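Local coordinates for protein putative protease I (Bacteroides thetaiotaomicron VPI-5482, PDB 3CNE) that binds flavins such as lumichrome, riboflavin, FMN and FAD as a homodimer and may store them, apparently without proteolytic or chaperone activity, at residues L8-V13 with F35-T40; E23-N28 with P168-A173; G125-V130 with E149-F154. One frame throughout, in Å; residues are numbered along the deposited sequence.

Contact 1: L8-V13 with F35-T40; sequences LAVNPV and FAVSDT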
ATOM      1  N   LEU A   8      10.306  -9.907  -0.774  1.00 21.88           N
ATOM      2  CA  LEU A   8      11.033  -9.441  -1.953  1.00 21.47           C
ATOM      3  C   LEU A   8      10.239  -8.377  -2.665  1.00 21.86           C
ATOM      4  O   LEU A   8       9.100  -8.633  -3.094  1.00 22.21           O
ATOM      5  CB  LEU A   8      11.317 -10.598  -2.902  1.00 22.60           C
ATOM      6  CG  LEU A   8      11.931 -11.884  -2.340  1.00 21.50           C
ATOM      7  CD1 LEU A   8      12.155 -12.879  -3.484  1.00 25.71           C
ATOM      8  CD2 LEU A   8      13.242 -11.622  -1.613  1.00 22.76           C
ATOM      9  N   ALA A   9      10.837  -7.189  -2.769  1.00 20.39           N
ATOM     10  CA  ALA A   9      10.225  -6.050  -3.443  1.00 20.38           C
ATOM     11  C   ALA A   9      10.955  -5.753  -4.753  1.00 19.38           C
ATOM     12  O   ALA A   9      12.164  -5.489  -4.752  1.00 20.01           O
ATOM     13  CB  ALA A   9      10.215  -4.816  -2.516  1.00 21.43           C
ATOM     14  N   VAL A  10      10.251  -5.878  -5.879  1.00 17.72           N
ATOM     15  CA  VAL A  10      10.892  -5.619  -7.154  1.00 17.90           C
ATOM     16  C   VAL A  10      10.914  -4.096  -7.376  1.00 18.40           C
ATOM     17  O   VAL A  10      10.411  -3.356  -6.558  1.00 17.64           O
ATOM     18  CB  VAL A  10      10.205  -6.350  -8.308  1.00 18.12           C
ATOM     19  CG1 VAL A  10      10.495  -7.876  -8.184  1.00 18.05           C
ATOM     20  CG2 VAL A  10       8.670  -6.031  -8.368  1.00 17.45           C
ATOM     21  N   ASN A  11      11.510  -3.643  -8.461  1.00 18.23           N
ATOM     22  CA  ASN A  11      11.645  -2.205  -8.671  1.00 19.28           C
ATOM     23  C   ASN A  11      11.278  -1.844 -10.100  1.00 19.53           C
ATOM     24  O   ASN A  11      12.070  -2.095 -11.021  1.00 19.01           O
ATOM     25  CB  ASN A  11      13.080  -1.816  -8.368  1.00 19.61           C
ATOM     26  CG  ASN A  11      13.332  -0.353  -8.510  1.00 22.42           C
ATOM     27  OD1 ASN A  11      12.427   0.450  -8.392  1.00 20.90           O
ATOM     28  ND2 ASN A  11      14.583   0.004  -8.771  1.00 25.10           N
ATOM     29  N   PRO A  12      10.092  -1.237 -10.317  1.00 19.49           N
ATOM     30  CA  PRO A  12       9.107  -0.748  -9.348  1.00 19.14           C
ATOM     31  C   PRO A  12       8.213  -1.856  -8.782  1.00 18.61           C
ATOM     32  O   PRO A  12       7.955  -2.807  -9.470  1.00 19.43           O
ATOM     33  CB  PRO A  12       8.252   0.217 -10.171  1.00 19.81           C
ATOM     34  CG  PRO A  12       8.237  -0.415 -11.572  1.00 20.52           C
ATOM     35  CD  PRO A  12       9.673  -1.011 -11.717  1.00 19.53           C
ATOM     36  N   VAL A  13       7.776  -1.701  -7.530  1.00 17.07           N
ATOM     37  CA  VAL A  13       6.897  -2.645  -6.856  1.00 16.66           C
ATOM     38  C   VAL A  13       5.519  -2.011  -6.824  1.00 17.76           C
ATOM     39  O   VAL A  13       5.370  -0.771  -6.791  1.00 17.07           O
ATOM     40  CB  VAL A  13       7.400  -2.916  -5.384  1.00 17.79           C
ATOM     41  CG1 VAL A  13       7.380  -1.673  -4.558  1.00 16.51           C
ATOM     42  CG2 VAL A  13       6.701  -4.152  -4.659  1.00 15.83           C
ATOM     43  N   PHE A  35      13.660  -7.051   1.151  1.00 22.64           N
ATOM     44  CA  PHE A  35      14.823  -7.100   0.257  1.00 22.13           C
ATOM     45  C   PHE A  35      14.460  -6.556  -1.092  1.00 21.60           C
ATOM     46  O   PHE A  35      13.509  -7.033  -1.734  1.00 21.64           O
ATOM     47  CB  PHE A  35      15.354  -8.554   0.061  1.00 22.60           C
ATOM     48  CG  PHE A  35      15.861  -9.208   1.311  1.00 22.29           C
ATOM     49  CD1 PHE A  35      17.233  -9.228   1.597  1.00 24.21           C
ATOM     50  CD2 PHE A  35      14.980  -9.836   2.193  1.00 21.90           C
ATOM     51  CE1 PHE A  35      17.717  -9.844   2.765  1.00 25.31           C
ATOM     52  CE2 PHE A  35      15.437 -10.456   3.347  1.00 24.94           C
ATOM     53  CZ  PHE A  35      16.835 -10.480   3.634  1.00 24.53           C
ATOM     54  N   ALA A  36      15.225  -5.565  -1.545  1.00 20.74           N
ATOM     55  CA  ALA A  36      15.054  -5.044  -2.893  1.00 21.00           C
ATOM     56  C   ALA A  36      15.580  -6.010  -3.939  1.00 20.97           C
ATOM     57  O   ALA A  36      16.710  -6.464  -3.851  1.00 21.22           O
ATOM     58  CB  ALA A  36      15.745  -3.673  -3.044  1.00 20.10           C
ATOM     59  N   VAL A  37      14.761  -6.317  -4.940  1.00 20.99           N
ATOM     60  CA  VAL A  37      15.250  -7.026  -6.103  1.00 20.40           C
ATOM     61  C   VAL A  37      15.829  -5.959  -7.034  1.00 21.39           C
ATOM     62  O   VAL A  37      15.236  -5.600  -8.064  1.00 20.69           O
ATOM     63  CB  VAL A  37      14.155  -7.805  -6.820  1.00 20.55           C
ATOM     64  CG1 VAL A  37      14.756  -8.584  -7.998  1.00 19.61           C
ATOM     65  CG2 VAL A  37      13.513  -8.799  -5.821  1.00 19.78           C
ATOM     66  N   SER A  38      17.007  -5.486  -6.650  1.00 20.78           N
ATOM     67  CA  SER A  38      17.598  -4.333  -7.283  1.00 23.20           C
ATOM     68  C   SER A  38      19.063  -4.285  -6.869  1.00 23.24           C
ATOM     69  O   SER A  38      19.521  -5.126  -6.088  1.00 22.59           O
ATOM     70  CB  SER A  38      16.846  -3.040  -6.883  1.00 22.46           C
ATOM     71  OG  SER A  38      17.285  -1.959  -7.696  1.00 26.94           O
ATOM     72  N   ASP A  39      19.790  -3.303  -7.396  1.00 23.68           N
ATOM     73  CA  ASP A  39      21.205  -3.144  -7.074  1.00 24.45           C
ATOM     74  C   ASP A  39      21.431  -2.341  -5.789  1.00 24.86           C
ATOM     75  O   ASP A  39      22.541  -2.360  -5.225  1.00 25.57           O
ATOM     76  CB  ASP A  39      21.932  -2.493  -8.268  1.00 25.01           C
ATOM     77  CG  ASP A  39      21.364  -1.139  -8.641  1.00 28.61           C
ATOM     78  OD1 ASP A  39      20.124  -1.021  -8.792  1.00 30.54           O
ATOM     79  OD2 ASP A  39      22.163  -0.185  -8.798  1.00 31.70           O
ATOM     80  N   THR A  40      20.402  -1.602  -5.350  1.00 25.10           N
ATOM     81  CA  THR A  40      20.419  -0.864  -4.084  1.00 25.19           C
ATOM     82  C   THR A  40      19.087  -1.017  -3.338  1.00 24.85           C
ATOM     83  O   THR A  40      18.078  -1.398  -3.917  1.00 24.05           O
ATOM     84  CB  THR A  40      20.675   0.681  -4.274  1.00 25.58           C
ATOM     85  OG1 THR A  40      19.453   1.322  -4.652  1.00 25.75           O
ATOM     86  CG2 THR A  40      21.744   0.970  -5.339  1.00 26.52           C
TER
HETATM   87  O   HOH W   1      13.292  -5.546  -9.697  1.00 19.80           O
HETATM   88  O   HOH W   2      16.278  -2.244 -10.277  1.00 30.04           O

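Contact 2: E23-N28 with P168-A173; sequences EAFFEN and PKVIEA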
ATOM      1  N   GLU A  23       1.544  -4.283   6.488  1.00 24.38           N
ATOM      2  CA  GLU A  23       0.620  -3.890   7.536  1.00 25.90           C
ATOM      3  C   GLU A  23       0.123  -5.103   8.292  1.00 25.48           C
ATOM      4  O   GLU A  23       0.115  -5.120   9.545  1.00 26.07           O
ATOM      5  CB  GLU A  23      -0.567  -3.132   6.976  1.00 27.06           C
ATOM      6  CG  GLU A  23      -1.523  -2.704   8.073  1.00 31.05           C
ATOM      7  CD  GLU A  23      -2.817  -2.268   7.542  1.00 36.33           C
ATOM      8  OE1 GLU A  23      -3.385  -3.002   6.698  1.00 42.37           O
ATOM      9  OE2 GLU A  23      -3.262  -1.181   7.958  1.00 39.29           O
ATOM     10  N   ALA A  24      -0.303  -6.113   7.550  1.00 24.83           N
ATOM     11  CA  ALA A  24      -0.790  -7.347   8.204  1.00 25.27           C
ATOM     12  C   ALA A  24       0.273  -7.977   9.127  1.00 25.07           C
ATOM     13  O   ALA A  24      -0.039  -8.322  10.269  1.00 25.10           O
ATOM     14  CB  ALA A  24      -1.317  -8.358   7.172  1.00 24.88           C
ATOM     15  N   PHE A  25       1.513  -8.103   8.646  1.00 24.55           N
ATOM     16  CA  PHE A  25       2.588  -8.681   9.457  1.00 25.18           C
ATOM     17  C   PHE A  25       2.820  -7.835  10.692  1.00 24.72           C
ATOM     18  O   PHE A  25       2.874  -8.366  11.791  1.00 25.07           O
ATOM     19  CB  PHE A  25       3.925  -8.811   8.693  1.00 24.70           C
ATOM     20  CG  PHE A  25       3.885  -9.727   7.503  1.00 24.36           C
ATOM     21  CD1 PHE A  25       3.036 -10.827   7.458  1.00 26.33           C
ATOM     22  CD2 PHE A  25       4.736  -9.507   6.431  1.00 23.53           C
ATOM     23  CE1 PHE A  25       3.003 -11.673   6.330  1.00 24.88           C
ATOM     24  CE2 PHE A  25       4.730 -10.359   5.307  1.00 23.21           C
ATOM     25  CZ  PHE A  25       3.855 -11.438   5.257  1.00 24.05           C
ATOM     26  N   PHE A  26       2.934  -6.518  10.500  1.00 25.16           N
ATOM     27  CA  PHE A  26       3.249  -5.598  11.586  1.00 24.79           C
ATOM     28  C   PHE A  26       2.175  -5.609  12.667  1.00 25.71           C
ATOM     29  O   PHE A  26       2.480  -5.646  13.865  1.00 25.52           O
ATOM     30  CB  PHE A  26       3.480  -4.164  11.071  1.00 24.92           C
ATOM     31  CG  PHE A  26       4.155  -3.299  12.078  1.00 24.53           C
ATOM     32  CD1 PHE A  26       5.514  -3.426  12.310  1.00 23.71           C
ATOM     33  CD2 PHE A  26       3.431  -2.409  12.849  1.00 26.76           C
ATOM     34  CE1 PHE A  26       6.149  -2.663  13.291  1.00 26.18           C
ATOM     35  CE2 PHE A  26       4.069  -1.630  13.836  1.00 28.88           C
ATOM     36  CZ  PHE A  26       5.432  -1.767  14.044  1.00 26.27           C
ATOM     37  N   GLU A  27       0.918  -5.587  12.237  1.00 26.07           N
ATOM     38  CA  GLU A  27      -0.203  -5.568  13.169  1.00 28.14           C
ATOM     39  C   GLU A  27      -0.401  -6.915  13.843  1.00 26.95           C
ATOM     40  O   GLU A  27      -0.993  -6.973  14.915  1.00 27.05           O
ATOM     41  CB  GLU A  27      -1.489  -5.049  12.495  1.00 28.14           C
ATOM     42  CG  GLU A  27      -1.369  -3.540  12.154  1.00 31.77           C
ATOM     43  CD  GLU A  27      -2.625  -2.897  11.570  1.00 33.50           C
ATOM     44  OE1 GLU A  27      -3.535  -3.638  11.116  1.00 38.99           O
ATOM     45  OE2 GLU A  27      -2.672  -1.630  11.535  1.00 37.93           O
ATOM     46  N   ASN A  28       0.131  -7.990  13.254  1.00 26.00           N
ATOM     47  CA  ASN A  28       0.082  -9.295  13.935  1.00 25.68           C
ATOM     48  C   ASN A  28       1.377  -9.750  14.590  1.00 24.74           C
ATOM     49  O   ASN A  28       1.482 -10.893  15.037  1.00 24.62           O
ATOM     50  CB  ASN A  28      -0.461 -10.355  13.004  1.00 25.75           C
ATOM     51  CG  ASN A  28      -1.909 -10.105  12.675  1.00 27.77           C
ATOM     52  OD1 ASN A  28      -2.789 -10.401  13.479  1.00 30.41           O
ATOM     53  ND2 ASN A  28      -2.159  -9.499  11.524  1.00 27.66           N
ATOM     54  N   PRO A 168      -5.880 -13.614   5.682  1.00 29.08           N
ATOM     55  CA  PRO A 168      -6.113 -14.190   7.018  1.00 29.38           C
ATOM     56  C   PRO A 168      -5.501 -15.586   7.177  1.00 29.11           C
ATOM     57  O   PRO A 168      -4.970 -15.900   8.246  1.00 29.42           O
ATOM     58  CB  PRO A 168      -7.653 -14.277   7.101  1.00 29.85           C
ATOM     59  CG  PRO A 168      -8.117 -13.168   6.174  1.00 29.80           C
ATOM     60  CD  PRO A 168      -7.162 -13.323   5.010  1.00 29.54           C
ATOM     61  N   LYS A 169      -5.569 -16.406   6.132  1.00 28.33           N
ATOM     62  CA  LYS A 169      -4.940 -17.734   6.164  1.00 28.68           C
ATOM     63  C   LYS A 169      -3.413 -17.611   6.240  1.00 27.23           C
ATOM     64  O   LYS A 169      -2.765 -18.389   6.919  1.00 26.69           O
ATOM     65  CB  LYS A 169      -5.375 -18.585   4.948  1.00 28.86           C
ATOM     66  CG  LYS A 169      -6.859 -19.020   4.975  1.00 30.99           C
ATOM     67  CD  LYS A 169      -7.243 -20.014   3.863  1.00 31.99           C
ATOM     68  CE  LYS A 169      -7.446 -19.378   2.466  1.00 38.32           C
ATOM     69  NZ  LYS A 169      -8.857 -18.947   2.097  1.00 40.12           N
ATOM     70  N   VAL A 170      -2.837 -16.618   5.546  1.00 26.51           N
ATOM     71  CA  VAL A 170      -1.386 -16.420   5.567  1.00 25.58           C
ATOM     72  C   VAL A 170      -0.947 -16.033   6.970  1.00 25.57           C
ATOM     73  O   VAL A 170       0.037 -16.555   7.492  1.00 25.57           O
ATOM     74  CB  VAL A 170      -0.946 -15.326   4.583  1.00 26.08           C
ATOM     75  CG1 VAL A 170       0.557 -15.051   4.729  1.00 24.14           C
ATOM     76  CG2 VAL A 170      -1.281 -15.757   3.185  1.00 25.17           C
ATOM     77  N   ILE A 171      -1.676 -15.095   7.558  1.00 26.07           N
ATOM     78  CA  ILE A 171      -1.393 -14.636   8.913  1.00 26.20           C
ATOM     79  C   ILE A 171      -1.475 -15.817   9.882  1.00 26.76           C
ATOM     80  O   ILE A 171      -0.566 -16.016  10.678  1.00 26.98           O
ATOM     81  CB  ILE A 171      -2.333 -13.491   9.363  1.00 26.11           C
ATOM     82  CG1 ILE A 171      -2.110 -12.215   8.525  1.00 26.44           C
ATOM     83  CG2 ILE A 171      -2.122 -13.173  10.868  1.00 25.20           C
ATOM     84  CD1 ILE A 171      -0.667 -11.763   8.476  1.00 27.02           C
ATOM     85  N   GLU A 172      -2.560 -16.587   9.800  1.00 28.28           N
ATOM     86  CA  GLU A 172      -2.774 -17.746  10.677  1.00 29.93           C
ATOM     87  C   GLU A 172      -1.604 -18.740  10.584  1.00 29.94           C
ATOM     88  O   GLU A 172      -1.118 -19.232  11.603  1.00 29.69           O
ATOM     89  CB  GLU A 172      -4.133 -18.391  10.377  1.00 30.39           C
ATOM     90  CG  GLU A 172      -4.338 -19.839  10.892  1.00 35.82           C
ATOM     91  CD  GLU A 172      -4.717 -19.930  12.374  1.00 42.60           C
ATOM     92  OE1 GLU A 172      -3.959 -20.571  13.154  1.00 45.60           O
ATOM     93  OE2 GLU A 172      -5.770 -19.370  12.766  1.00 45.40           O
ATOM     94  N   ALA A 173      -1.123 -18.985   9.369  1.00 30.61           N
ATOM     95  CA  ALA A 173       0.016 -19.907   9.127  1.00 30.62           C
ATOM     96  C   ALA A 173       1.353 -19.401   9.672  1.00 30.85           C
ATOM     97  O   ALA A 173       2.256 -20.195   9.948  1.00 30.69           O
ATOM     98  CB  ALA A 173       0.139 -20.224   7.640  1.00 30.52           C
TER

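Contact 3: G125-V130 with E149-F154; sequences GKKVAV and EIDGNF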
ATOM      1  N   GLY A 125       2.945 -29.391 -10.108  1.00 29.82           N
ATOM      2  CA  GLY A 125       1.698 -30.021  -9.645  1.00 30.15           C
ATOM      3  C   GLY A 125       0.851 -29.274  -8.622  1.00 30.05           C
ATOM      4  O   GLY A 125      -0.116 -29.830  -8.095  1.00 29.46           O
ATOM      5  N   LYS A 126       1.189 -28.015  -8.342  1.00 29.68           N
ATOM      6  CA  LYS A 126       0.431 -27.241  -7.355  1.00 29.70           C
ATOM      7  C   LYS A 126      -0.467 -26.254  -8.048  1.00 29.26           C
ATOM      8  O   LYS A 126      -0.094 -25.675  -9.080  1.00 29.05           O
ATOM      9  CB  LYS A 126       1.358 -26.469  -6.404  1.00 29.81           C
ATOM     10  CG  LYS A 126       2.370 -27.323  -5.647  1.00 30.74           C
ATOM     11  CD  LYS A 126       1.697 -28.175  -4.568  1.00 33.87           C
ATOM     12  CE  LYS A 126       2.607 -29.312  -4.168  1.00 36.54           C
ATOM     13  NZ  LYS A 126       1.943 -30.242  -3.239  1.00 39.15           N
ATOM     14  N   LYS A 127      -1.650 -26.056  -7.472  1.00 28.70           N
ATOM     15  CA  LYS A 127      -2.564 -25.034  -7.941  1.00 28.37           C
ATOM     16  C   LYS A 127      -2.061 -23.663  -7.529  1.00 27.82           C
ATOM     17  O   LYS A 127      -1.634 -23.465  -6.384  1.00 27.73           O
ATOM     18  CB  LYS A 127      -3.970 -25.274  -7.406  1.00 28.56           C
ATOM     19  CG  LYS A 127      -4.731 -26.332  -8.217  1.00 30.71           C
ATOM     20  CD  LYS A 127      -6.010 -26.760  -7.503  1.00 33.99           C
ATOM     21  CE  LYS A 127      -5.688 -27.564  -6.246  1.00 37.93           C
ATOM     22  NZ  LYS A 127      -6.877 -27.682  -5.321  1.00 38.29           N
ATOM     23  N   VAL A 128      -2.089 -22.736  -8.472  1.00 27.41           N
ATOM     24  CA  VAL A 128      -1.696 -21.353  -8.209  1.00 27.36           C
ATOM     25  C   VAL A 128      -2.697 -20.397  -8.802  1.00 27.83           C
ATOM     26  O   VAL A 128      -3.307 -20.681  -9.842  1.00 28.49           O
ATOM     27  CB  VAL A 128      -0.295 -20.984  -8.780  1.00 27.30           C
ATOM     28  CG1 VAL A 128       0.819 -21.724  -8.053  1.00 25.93           C
ATOM     29  CG2 VAL A 128      -0.222 -21.196 -10.318  1.00 27.21           C
ATOM     30  N   ALA A 129      -2.855 -19.261  -8.136  1.00 27.92           N
ATOM     31  CA  ALA A 129      -3.600 -18.146  -8.676  1.00 28.56           C
ATOM     32  C   ALA A 129      -2.569 -17.165  -9.221  1.00 28.74           C
ATOM     33  O   ALA A 129      -1.482 -16.983  -8.651  1.00 28.44           O
ATOM     34  CB  ALA A 129      -4.446 -17.500  -7.622  1.00 28.01           C
ATOM     35  N   VAL A 130      -2.928 -16.555 -10.340  1.00 29.46           N
ATOM     36  CA  VAL A 130      -2.010 -15.768 -11.138  1.00 29.91           C
ATOM     37  C   VAL A 130      -2.835 -14.751 -11.899  1.00 30.10           C
ATOM     38  O   VAL A 130      -4.027 -14.984 -12.171  1.00 30.18           O
ATOM     39  CB  VAL A 130      -1.176 -16.676 -12.080  1.00 29.37           C
ATOM     40  CG1 VAL A 130      -2.053 -17.385 -13.097  1.00 30.65           C
ATOM     41  CG2 VAL A 130      -0.075 -15.905 -12.781  1.00 30.63           C
ATOM     42  N   GLU A 149      -5.273 -19.142  -4.233  1.00 27.84           N
ATOM     43  CA  GLU A 149      -5.087 -20.584  -4.130  1.00 28.60           C
ATOM     44  C   GLU A 149      -4.094 -20.848  -3.019  1.00 28.85           C
ATOM     45  O   GLU A 149      -3.038 -20.196  -2.939  1.00 29.19           O
ATOM     46  CB  GLU A 149      -4.535 -21.190  -5.431  1.00 28.58           C
ATOM     47  CG  GLU A 149      -5.539 -21.268  -6.587  1.00 30.60           C
ATOM     48  CD  GLU A 149      -6.707 -22.251  -6.351  1.00 32.97           C
ATOM     49  OE1 GLU A 149      -6.685 -23.040  -5.390  1.00 35.09           O
ATOM     50  OE2 GLU A 149      -7.650 -22.244  -7.159  1.00 35.76           O
ATOM     51  N   ILE A 150      -4.451 -21.792  -2.156  1.00 28.53           N
ATOM     52  CA  ILE A 150      -3.534 -22.304  -1.167  1.00 28.34           C
ATOM     53  C   ILE A 150      -3.382 -23.784  -1.466  1.00 28.52           C
ATOM     54  O   ILE A 150      -4.345 -24.540  -1.425  1.00 28.53           O
ATOM     55  CB  ILE A 150      -4.023 -22.005   0.288  1.00 27.85           C
ATOM     56  CG1 ILE A 150      -4.019 -20.489   0.526  1.00 28.85           C
ATOM     57  CG2 ILE A 150      -3.132 -22.720   1.324  1.00 28.49           C
ATOM     58  CD1 ILE A 150      -4.651 -20.062   1.832  1.00 27.49           C
ATOM     59  N   ASP A 151      -2.169 -24.170  -1.828  1.00 28.80           N
ATOM     60  CA  ASP A 151      -1.878 -25.535  -2.188  1.00 28.68           C
ATOM     61  C   ASP A 151      -0.481 -25.859  -1.714  1.00 29.50           C
ATOM     62  O   ASP A 151       0.525 -25.377  -2.271  1.00 29.28           O
ATOM     63  CB  ASP A 151      -2.033 -25.786  -3.703  1.00 28.29           C
ATOM     64  CG  ASP A 151      -2.082 -27.285  -4.040  1.00 29.16           C
ATOM     65  OD1 ASP A 151      -2.073 -28.078  -3.086  1.00 28.11           O
ATOM     66  OD2 ASP A 151      -2.137 -27.674  -5.227  1.00 25.28           O
ATOM     67  N   GLY A 152      -0.428 -26.684  -0.670  1.00 30.17           N
ATOM     68  CA  GLY A 152       0.833 -27.100  -0.077  1.00 30.14           C
ATOM     69  C   GLY A 152       1.441 -25.899   0.598  1.00 29.91           C
ATOM     70  O   GLY A 152       0.802 -25.282   1.440  1.00 30.54           O
ATOM     71  N   ASN A 153       2.665 -25.556   0.210  1.00 29.28           N
ATOM     72  CA  ASN A 153       3.351 -24.393   0.772  1.00 29.15           C
ATOM     73  C   ASN A 153       3.081 -23.088   0.019  1.00 28.12           C
ATOM     74  O   ASN A 153       3.627 -22.050   0.382  1.00 27.92           O
ATOM     75  CB  ASN A 153       4.850 -24.647   0.861  1.00 29.12           C
ATOM     76  CG  ASN A 153       5.176 -25.887   1.648  1.00 32.95           C
ATOM     77  OD1 ASN A 153       4.576 -26.157   2.705  1.00 34.65           O
ATOM     78  ND2 ASN A 153       6.127 -26.666   1.141  1.00 33.22           N
ATOM     79  N   PHE A 154       2.210 -23.142  -0.999  1.00 26.95           N
ATOM     80  CA  PHE A 154       1.962 -21.999  -1.867  1.00 26.24           C
ATOM     81  C   PHE A 154       0.679 -21.253  -1.536  1.00 25.99           C
ATOM     82  O   PHE A 154      -0.397 -21.828  -1.535  1.00 25.10           O
ATOM     83  CB  PHE A 154       1.963 -22.415  -3.349  1.00 25.35           C
ATOM     84  CG  PHE A 154       3.290 -22.891  -3.825  1.00 25.33           C
ATOM     85  CD1 PHE A 154       4.223 -21.993  -4.345  1.00 22.88           C
ATOM     86  CD2 PHE A 154       3.632 -24.236  -3.730  1.00 23.96           C
ATOM     87  CE1 PHE A 154       5.485 -22.430  -4.754  1.00 23.13           C
ATOM     88  CE2 PHE A 154       4.893 -24.685  -4.163  1.00 23.47           C
ATOM     89  CZ  PHE A 154       5.811 -23.784  -4.666  1.00 23.39           C
TER
HETATM   90  O   HOH W   3      -0.711 -30.286  -2.616  1.00 34.95           O
HETATM   91  O   HOH W   4      -0.879 -21.384  -4.577  1.00 26.53           O

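Contact 1: L8-V13 with F35-T40
Strands 4-9 and 31-36 run parallel here, with Leu8 beside Phe35 and Ala9 beside Ala36; the segments stay close through Val10 and Val37 and part only at Asn11 and Ser38, whose CA atoms are 6.5 Å apart. Ala9 makes both direct hydrogen bonds between these segments: its N gives a nearly straight bond to Phe35 O (2.9 Å, 173°) in the carbonyl plane, and its O takes Val37 N at 2.7 Å, the donor sitting above the carbonyl plane. Ala36 is thus embraced by the two bonds, the usual pattern of parallel pairing, and the strands are the outer members of the beta-alpha-beta crossover made through helix 15-27.

On the Leu8 face, Leu8 CD2 reaches over to Phe35 CB, the two side chains crossing obliquely while the phenyl ring leads off in another direction. Val37 fills the next place. With CG1 anti to its backbone N, it turns CG2 toward Leu8 CB (4.1 Å) and lies side by side with Val10, whose CG1 comes within 3.9 Å of Val37 CB. Helix 88-102 covers this face through Leu93 and Tyr89; Ile43 lies on the face of Ala9 and Ala36.

Val37 is also the centre of an inverse gamma turn, and past it Ser38 lies farther from its neighbour. Water fills in: one molecule accepts from Asn11 N and donates to Val37 O at 2.5 Å, and a second bridges Asn11 ND2 and Ser38 OG. Asn11 extends anti to its own N (chi1 -178°), and its OD1 accepts from Lys44 N, so both ends of the amide are engaged. The chemistry changes along the contact: direct backbone hydrogen bonds and greasy contacts where the sheet is intact, then water-mediated links that satisfy the polar groups as the strand ends diverge.

Contact 2: E23-N28 with P168-A173
Ile171 points its whole side chain into the surface of the first helix, and each of its branches meets a different kind of group. CD1 reaches Ala24 CB at 3.7 Å and Phe25 CD1 at 4.0 Å; it comes up obliquely to that ring. CG2, anti to the backbone N of Ile171, presses instead on the amide of Asn28, 3.6 Å from its CG, with the two side chains crossing at about a right angle.

One hydrogen bond fixes the turn of the amide. Asn28, just beyond the helical residues, has CG beside its backbone N (chi1 -67°), folding the side chain back along the helix so that ND2 gives a 2.7 Å hydrogen bond to Ala24 O. The same oxygen takes the backbone N of Asn28 at 3.0 Å, so two donors from one residue grip a single carbonyl at the helix end, and the isoleucine methyl CG2 lies against the amide group as a whole, near CG, ND2 and OD1.

These are helices 15-27 and 167-174, neighbours on one face of the central sheet of the alpha/beta sandwich of the DJ-1/PfpI family. Their short segments approach to 10.6 Å between axes and cross at -40°. Beneath them Phe25 rests on Val5 and Val7, while Val170 reaches Ile108.

Val170 takes a smaller share: its CG1 lies 4.5 Å from Phe25 CE1, at the edge of the ring and near its plane. Ile30 lies against both Phe25 and Ile171. Glu23 faces the dimer partner, where OE2 accepts a hydrogen bond from Asn14 ND2 of the second subunit.

Contact 3: G125-V130 with E149-F154
Asp151 OD2 is gripped by one hydrogen bond, from the backbone N of Lys127 (2.8 Å, 172°), received on its anti lone pair. Asp151 ends the first strand of a beta hairpin, strands 148-151 and 154-157, and opens its type II' turn, which runs to Phe154. With CG anti to its backbone N, Asp151 reaches across to strand 127-129, which runs roughly antiparallel (153°) yet pairs with strand 142-144 instead. Its other oxygen, OD1, accepts from a water that in turn accepts a hydrogen bond from Lys126 NZ, making a bridge where the charges themselves stay 4.6 Å apart between Lys126 NZ and Asp151 OD1. The nearby ammonium groups of Lys126 and Lys127, neither in direct contact with the acid, would probably favour its ionised form.

Lys126 bends at chi2 (-72°), so its chain crosses Asp151 at about a right angle and lays CG 3.8 Å from Phe154 CD2. Glu149 also bends at chi2; its CG comes 3.7 Å from Ala129 N, and its OE2 goes on to Thr144 OG1. A water lies 2.9 Å from Lys127 O and 3.0 Å from Glu149 O.

From the N terminus, the chain leaves strand 4-9, runs through helix 15-27 and returns along strand 31-36, where contact 1 closes this short crossover loop. Contact 2 starts inside that loop, at the end of the same helix, and closes only at the C-terminal helix 167-174, so the two contacts cross. Contact 3 opens and shuts wholly within the long loop of contact 2 and follows contact 1 in series. Contacts 1 and 3 lie on opposite sides of the chain's centre yet reach the same central sheet, on one face of which the two helices of contact 2 pack side by side. Contacts 2 and 3 touch where Lys169 packs against Ile150; contact 1 touches neither.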